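Local coordinates for mandelate racemase / muconate lactonizing enzyme family protein (PDB 4DXK), which is an enolase-superfamily protein of the mandelate racemase subgroup that binds a sodium ion and may act as a lyase or racemase, at residues Lys5-Arg10 / Arg392-Ala397; Arg10-Thr15 / Thr387-Arg392. All blocks are in the same frame, centred on the assembly; numbering follows the deposited sequence.

Contact 1 (Lys5-Arg10 / Arg392-Ala397); sequences KLETVR and RRFSDA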
loop_
_atom_site.group_PDB
_atom_site.type_symbol
_atom_site.label_atom_id
_atom_site.label_comp_id
_atom_site.label_asym_id
_atom_site.label_seq_id
_atom_site.Cartn_x
_atom_site.Cartn_y
_atom_site.Cartn_z
ATOM N N LYS A 5 -11.904 -21.420 -46.752
ATOM C CA LYS A 5 -12.370 -22.599 -46.016
ATOM C C LYS A 5 -11.657 -22.734 -44.685
ATOM O O LYS A 5 -10.486 -22.379 -44.562
ATOM C CB LYS A 5 -12.113 -23.888 -46.806
ATOM C CG LYS A 5 -12.630 -23.907 -48.223
ATOM C CD LYS A 5 -12.080 -25.100 -48.991
ATOM C CE LYS A 5 -12.326 -26.406 -48.252
ATOM N NZ LYS A 5 -11.919 -27.599 -49.060
ATOM N N LEU A 6 -12.366 -23.264 -43.696
ATOM C CA LEU A 6 -11.749 -23.700 -42.452
ATOM C C LEU A 6 -11.890 -25.197 -42.358
ATOM O O LEU A 6 -12.998 -25.741 -42.471
ATOM C CB LEU A 6 -12.422 -23.088 -41.228
ATOM C CG LEU A 6 -12.291 -21.604 -40.943
ATOM C CD1 LEU A 6 -12.694 -21.326 -39.489
ATOM C CD2 LEU A 6 -10.881 -21.102 -41.245
ATOM N N GLU A 7 -10.772 -25.871 -42.143
ATOM C CA GLU A 7 -10.739 -27.322 -42.069
ATOM C C GLU A 7 -10.203 -27.711 -40.698
ATOM O O GLU A 7 -9.201 -27.156 -40.240
ATOM C CB GLU A 7 -9.839 -27.873 -43.177
ATOM C CG GLU A 7 -9.559 -29.364 -43.082
ATOM C CD GLU A 7 -8.594 -29.846 -44.151
ATOM O OE1 GLU A 7 -7.981 -29.008 -44.851
ATOM O OE2 GLU A 7 -8.440 -31.073 -44.296
ATOM N N THR A 8 -10.868 -28.644 -40.032
ATOM C CA THR A 8 -10.323 -29.213 -38.812
ATOM C C THR A 8 -9.972 -30.673 -39.044
ATOM O O THR A 8 -10.656 -31.375 -39.795
ATOM C CB THR A 8 -11.301 -29.092 -37.645
ATOM O OG1 THR A 8 -12.594 -29.553 -38.058
ATOM C CG2 THR A 8 -11.402 -27.641 -37.180
ATOM N N VAL A 9 -8.902 -31.128 -38.395
ATOM C CA VAL A 9 -8.406 -32.489 -38.548
ATOM C C VAL A 9 -8.147 -33.070 -37.170
ATOM O O VAL A 9 -7.528 -32.419 -36.316
ATOM C CB VAL A 9 -7.090 -32.517 -39.353
ATOM C CG1 VAL A 9 -6.609 -33.948 -39.559
ATOM C CG2 VAL A 9 -7.263 -31.823 -40.691
ATOM N N ARG A 10 -8.624 -34.294 -36.964
ATOM C CA ARG A 10 -8.345 -35.053 -35.753
ATOM C C ARG A 10 -7.855 -36.442 -36.132
ATOM O O ARG A 10 -8.141 -36.936 -37.230
ATOM C CB ARG A 10 -9.587 -35.174 -34.861
ATOM C CG ARG A 10 -10.007 -33.852 -34.237
ATOM C CD ARG A 10 -11.149 -33.995 -33.234
ATOM N NE ARG A 10 -12.415 -34.351 -33.871
ATOM C CZ ARG A 10 -12.971 -35.556 -33.816
ATOM N NH1 ARG A 10 -12.377 -36.537 -33.147
ATOM N NH2 ARG A 10 -14.124 -35.780 -34.431
ATOM N N ARG A 392 -12.048 -35.316 -40.683
ATOM C CA ARG A 392 -11.956 -33.927 -41.108
ATOM C C ARG A 392 -13.333 -33.305 -41.174
ATOM O O ARG A 392 -14.312 -33.985 -41.499
ATOM C CB ARG A 392 -11.304 -33.811 -42.485
ATOM C CG ARG A 392 -9.919 -34.418 -42.598
ATOM C CD ARG A 392 -9.353 -34.219 -44.002
ATOM N NE ARG A 392 -8.144 -35.007 -44.228
ATOM C CZ ARG A 392 -6.905 -34.520 -44.198
ATOM N NH1 ARG A 392 -6.687 -33.232 -43.967
ATOM N NH2 ARG A 392 -5.874 -35.326 -44.412
ATOM N N ARG A 393 -13.408 -32.014 -40.876
ATOM C CA ARG A 393 -14.636 -31.254 -41.055
ATOM C C ARG A 393 -14.303 -29.919 -41.702
ATOM O O ARG A 393 -13.263 -29.317 -41.413
ATOM C CB ARG A 393 -15.349 -31.033 -39.726
ATOM C CG ARG A 393 -16.675 -30.329 -39.895
ATOM C CD ARG A 393 -17.435 -30.194 -38.594
ATOM N NE ARG A 393 -18.562 -29.288 -38.773
ATOM C CZ ARG A 393 -19.262 -28.759 -37.779
ATOM N NH1 ARG A 393 -18.945 -29.038 -36.519
ATOM N NH2 ARG A 393 -20.270 -27.939 -38.046
ATOM N N PHE A 394 -15.185 -29.458 -42.582
ATOM C CA PHE A 394 -14.963 -28.240 -43.349
ATOM C C PHE A 394 -16.089 -27.230 -43.174
ATOM O O PHE A 394 -17.258 -27.612 -43.066
ATOM C CB PHE A 394 -14.873 -28.577 -44.840
ATOM C CG PHE A 394 -13.684 -29.415 -45.210
ATOM C CD1 PHE A 394 -13.739 -30.799 -45.125
ATOM C CD2 PHE A 394 -12.516 -28.816 -45.655
ATOM C CE1 PHE A 394 -12.642 -31.573 -45.473
ATOM C CE2 PHE A 394 -11.419 -29.582 -46.009
ATOM C CZ PHE A 394 -11.485 -30.963 -45.913
ATOM N N SER A 395 -15.730 -25.949 -43.165
ATOM C CA SER A 395 -16.683 -24.856 -43.335
ATOM C C SER A 395 -16.255 -24.016 -44.524
ATOM O O SER A 395 -15.064 -23.770 -44.724
ATOM C CB SER A 395 -16.705 -23.945 -42.113
ATOM O OG SER A 395 -17.326 -24.554 -40.998
ATOM N N ASP A 396 -17.232 -23.550 -45.291
ATOM C CA ASP A 396 -16.973 -22.616 -46.379
ATOM C C ASP A 396 -18.150 -21.654 -46.514
ATOM O O ASP A 396 -19.037 -21.634 -45.659
ATOM C CB ASP A 396 -16.679 -23.344 -47.699
ATOM C CG ASP A 396 -17.790 -24.298 -48.120
ATOM O OD1 ASP A 396 -18.943 -24.165 -47.651
ATOM O OD2 ASP A 396 -17.499 -25.181 -48.955
ATOM N N ALA A 397 -18.158 -20.865 -47.583
ATOM C CA ALA A 397 -19.186 -19.843 -47.759
ATOM C C ALA A 397 -20.591 -20.448 -47.773
ATOM O O ALA A 397 -21.544 -19.842 -47.288
ATOM C CB ALA A 397 -18.930 -19.044 -49.028
#

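Contact 2 (Arg10-Thr15 / Thr387-Arg392); sequences RVAERT and TFTVSR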
loop_
_atom_site.group_PDB
_atom_site.type_symbol
_atom_site.label_atom_id
_atom_site.label_comp_id
_atom_site.label_asym_id
_atom_site.label_seq_id
_atom_site.Cartn_x
_atom_site.Cartn_y
_atom_site.Cartn_z
ATOM N N ARG A 10 -8.624 -34.294 -36.964
ATOM C CA ARG A 10 -8.345 -35.053 -35.753
ATOM C C ARG A 10 -7.855 -36.442 -36.132
ATOM O O ARG A 10 -8.141 -36.936 -37.230
ATOM C CB ARG A 10 -9.587 -35.174 -34.861
ATOM C CG ARG A 10 -10.007 -33.852 -34.237
ATOM C CD ARG A 10 -11.149 -33.995 -33.234
ATOM N NE ARG A 10 -12.415 -34.351 -33.871
ATOM C CZ ARG A 10 -12.971 -35.556 -33.816
ATOM N NH1 ARG A 10 -12.377 -36.537 -33.147
ATOM N NH2 ARG A 10 -14.124 -35.780 -34.431
ATOM N N VAL A 11 -7.125 -37.073 -35.218
ATOM C CA VAL A 11 -6.694 -38.456 -35.399
ATOM C C VAL A 11 -7.042 -39.285 -34.167
ATOM O O VAL A 11 -6.813 -38.865 -33.029
ATOM C CB VAL A 11 -5.188 -38.565 -35.734
ATOM C CG1 VAL A 11 -4.892 -37.897 -37.066
ATOM C CG2 VAL A 11 -4.329 -37.959 -34.633
ATOM N N ALA A 12 -7.605 -40.468 -34.393
ATOM C CA ALA A 12 -8.111 -41.280 -33.292
ATOM C C ALA A 12 -6.994 -41.754 -32.373
ATOM O O ALA A 12 -7.226 -42.027 -31.194
ATOM C CB ALA A 12 -8.898 -42.471 -33.829
ATOM N N GLU A 13 -5.786 -41.837 -32.917
ATOM C CA GLU A 13 -4.640 -42.326 -32.160
ATOM C C GLU A 13 -4.116 -41.295 -31.160
ATOM O O GLU A 13 -3.418 -41.644 -30.205
ATOM C CB GLU A 13 -3.523 -42.751 -33.114
ATOM C CG GLU A 13 -3.822 -44.022 -33.916
ATOM C CD GLU A 13 -4.725 -43.802 -35.131
ATOM O OE1 GLU A 13 -4.995 -42.641 -35.503
ATOM O OE2 GLU A 13 -5.168 -44.811 -35.724
ATOM N N ARG A 14 -4.458 -40.027 -31.379
ATOM C CA ARG A 14 -4.016 -38.942 -30.507
ATOM C C ARG A 14 -5.185 -38.015 -30.221
ATOM O O ARG A 14 -5.276 -36.939 -30.812
ATOM C CB ARG A 14 -2.874 -38.160 -31.170
ATOM C CG ARG A 14 -1.510 -38.799 -30.991
ATOM C CD ARG A 14 -1.392 -39.253 -29.545
ATOM N NE ARG A 14 -0.135 -39.897 -29.178
ATOM C CZ ARG A 14 0.363 -40.987 -29.755
ATOM N NH1 ARG A 14 -0.257 -41.568 -30.775
ATOM N NH2 ARG A 14 1.499 -41.499 -29.311
ATOM N N THR A 15 -6.075 -38.416 -29.314
ATOM C CA THR A 15 -7.372 -37.752 -29.192
ATOM C C THR A 15 -7.324 -36.345 -28.608
ATOM O O THR A 15 -8.311 -35.616 -28.705
ATOM C CB THR A 15 -8.384 -38.579 -28.369
ATOM O OG1 THR A 15 -7.835 -38.841 -27.075
ATOM C CG2 THR A 15 -8.712 -39.891 -29.071
ATOM N N THR A 387 -1.414 -43.713 -41.961
ATOM C CA THR A 387 -0.800 -43.991 -40.669
ATOM C C THR A 387 -1.801 -43.786 -39.535
ATOM O O THR A 387 -1.748 -44.466 -38.506
ATOM C CB THR A 387 0.425 -43.084 -40.447
ATOM O OG1 THR A 387 1.358 -43.274 -41.519
ATOM C CG2 THR A 387 1.109 -43.402 -39.130
ATOM N N PHE A 388 -2.727 -42.859 -39.739
ATOM C CA PHE A 388 -3.675 -42.480 -38.698
ATOM C C PHE A 388 -5.123 -42.705 -39.128
ATOM O O PHE A 388 -5.422 -42.868 -40.313
ATOM C CB PHE A 388 -3.476 -41.009 -38.301
ATOM C CG PHE A 388 -2.122 -40.713 -37.717
ATOM C CD1 PHE A 388 -1.886 -40.885 -36.362
ATOM C CD2 PHE A 388 -1.086 -40.263 -38.522
ATOM C CE1 PHE A 388 -0.640 -40.619 -35.819
ATOM C CE2 PHE A 388 0.161 -39.996 -37.992
ATOM C CZ PHE A 388 0.386 -40.179 -36.636
ATOM N N THR A 389 -6.018 -42.719 -38.147
ATOM C CA THR A 389 -7.445 -42.764 -38.417
ATOM C C THR A 389 -7.935 -41.324 -38.374
ATOM O O THR A 389 -8.148 -40.752 -37.295
ATOM C CB THR A 389 -8.177 -43.603 -37.375
ATOM O OG1 THR A 389 -7.583 -44.905 -37.310
ATOM C CG2 THR A 389 -9.649 -43.738 -37.739
ATOM N N VAL A 390 -8.075 -40.733 -39.555
ATOM C CA VAL A 390 -8.262 -39.296 -39.689
ATOM C C VAL A 390 -9.727 -38.914 -39.858
ATOM O O VAL A 390 -10.467 -39.566 -40.601
ATOM C CB VAL A 390 -7.475 -38.788 -40.916
ATOM C CG1 VAL A 390 -7.703 -37.293 -41.145
ATOM C CG2 VAL A 390 -5.995 -39.095 -40.758
ATOM N N SER A 391 -10.150 -37.865 -39.160
ATOM C CA SER A 391 -11.463 -37.281 -39.395
ATOM C C SER A 391 -11.281 -35.807 -39.719
ATOM O O SER A 391 -10.451 -35.128 -39.114
ATOM C CB SER A 391 -12.371 -37.452 -38.178
ATOM O OG SER A 391 -11.800 -36.853 -37.028
ATOM N N ARG A 392 -12.048 -35.316 -40.683
ATOM C CA ARG A 392 -11.956 -33.927 -41.108
ATOM C C ARG A 392 -13.333 -33.305 -41.174
ATOM O O ARG A 392 -14.312 -33.985 -41.499
ATOM C CB ARG A 392 -11.304 -33.811 -42.485
ATOM C CG ARG A 392 -9.919 -34.418 -42.598
ATOM C CD ARG A 392 -9.353 -34.219 -44.002
ATOM N NE ARG A 392 -8.144 -35.007 -44.228
ATOM C CZ ARG A 392 -6.905 -34.520 -44.198
ATOM N NH1 ARG A 392 -6.687 -33.232 -43.967
ATOM N NH2 ARG A 392 -5.874 -35.326 -44.412
#

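Contact 1 (Lys5-Arg10 / Arg392-Ala397)
Glu7 meets Arg392 and Phe394 on one face of an antiparallel strand pair, in which the C-terminal strand 390-396 forms an edge of the four-stranded sheet of the enolase-type N-terminal domain. Arg392 NH1 donates to Glu7 OE2 over 2.8 Å in a salt bridge, reaching the syn side of the oxygen from 32° out of the carboxylate plane. Glu7 CG is anti to the backbone N (chi1 171°), and the extended chain beyond it runs beside the Phe394 side chain, with Glu7 CD 3.4 Å from Phe394 CE2. In one of its two conformers, Lys5 runs obliquely past the same ring, its CE 3.5 Å from Phe394 CD2. Val9 CG1 lies over one face of the Arg392 guanidinium, while Val9 CG2 makes the closer approach, 3.6 Å from Arg392 NH1. Beneath these groups, Leu6 pairs with Ser395 and Thr8 with Arg393 through two backbone hydrogen bonds each. On the face of Leu6, Thr8 and Ser395 packs helix 38-53, whose His46 bonds both Thr8 OG1 and Ser395 OG, while Glu42 also holds Thr8 OG1. Farther out, Glu385 takes Arg392 NH2, and His23 NE2, from strand 17-24, is hydrogen-bonded to the second carboxylate oxygen, Glu7 OE1.

Contact 2 (Arg10-Thr15 / Thr387-Arg392)
Glu13 CG stands anti to its own carbonyl carbon (chi1 -70°), and a bend at chi2 (80°) then turns CD toward Thr389, whose OG1 is likewise anti to the carbonyl carbon. The carboxylate grips Thr389 twice: Thr389 N donates to Glu13 OE1 over 2.8 Å, almost straight at 176°, and Thr389 OG1 donates to Glu13 OE2 over 2.9 Å. Both oxygens are met on their syn sides, and the two side chains cross at about a right angle. Glu13 OE1 also lies in plane at the edge of the Phe388 ring, next to Phe388 CB. Ala12 CB rests 3.8 Å from Thr389 CB. This is where the antiparallel pairing of strands 3-11 and 390-396, part of the N-terminal domain's sheet, gives way to loop: Val11 to Arg14 form a type I beta turn, closed by Arg14 N bonding Val11 O, and the last backbone-to-backbone bond between the segments runs from Ala12 N to Thr389 O. Val11 CG1 packs 3.6 Å from Phe388 CB and 4.0 Å from Val390 CG2, while the Phe388 side chain also touches Asp355 and Leu356 of helix 353-356. At the regular end, Arg10 and Ser391 exchange two backbone bonds. In one of the two conformers of Ser391, its OG sits 3.6 Å above the Arg10 guanidinium plane, over its centre, and Arg10 NE forms a salt bridge with Glu42.

How the contacts relate
Contacts 1 and 2 are successive lengths of one antiparallel pairing between strands 3-11 and 390-396, sharing Arg10 and Arg392 and touching where Val9 CG1 packs against Val390 CG1. Contact 1 is mostly regular strand and has the more buried residues, chiefly on strand 3-11, with Leu6, Thr8 and Ser395 under helix 38-53 and Glu7 and Val9 on the other face; its exposed residues belong to the C-terminal strand. Contact 2 is more exposed and reaches into the turn. Their polar chemistry differs: a carboxylate meets a guanidinium between neighbouring strands on one face in contact 1, whereas in contact 2 one receives a backbone amide and a hydroxyl where pairing ends. Glu42 reaches both, through Thr8 and Arg10.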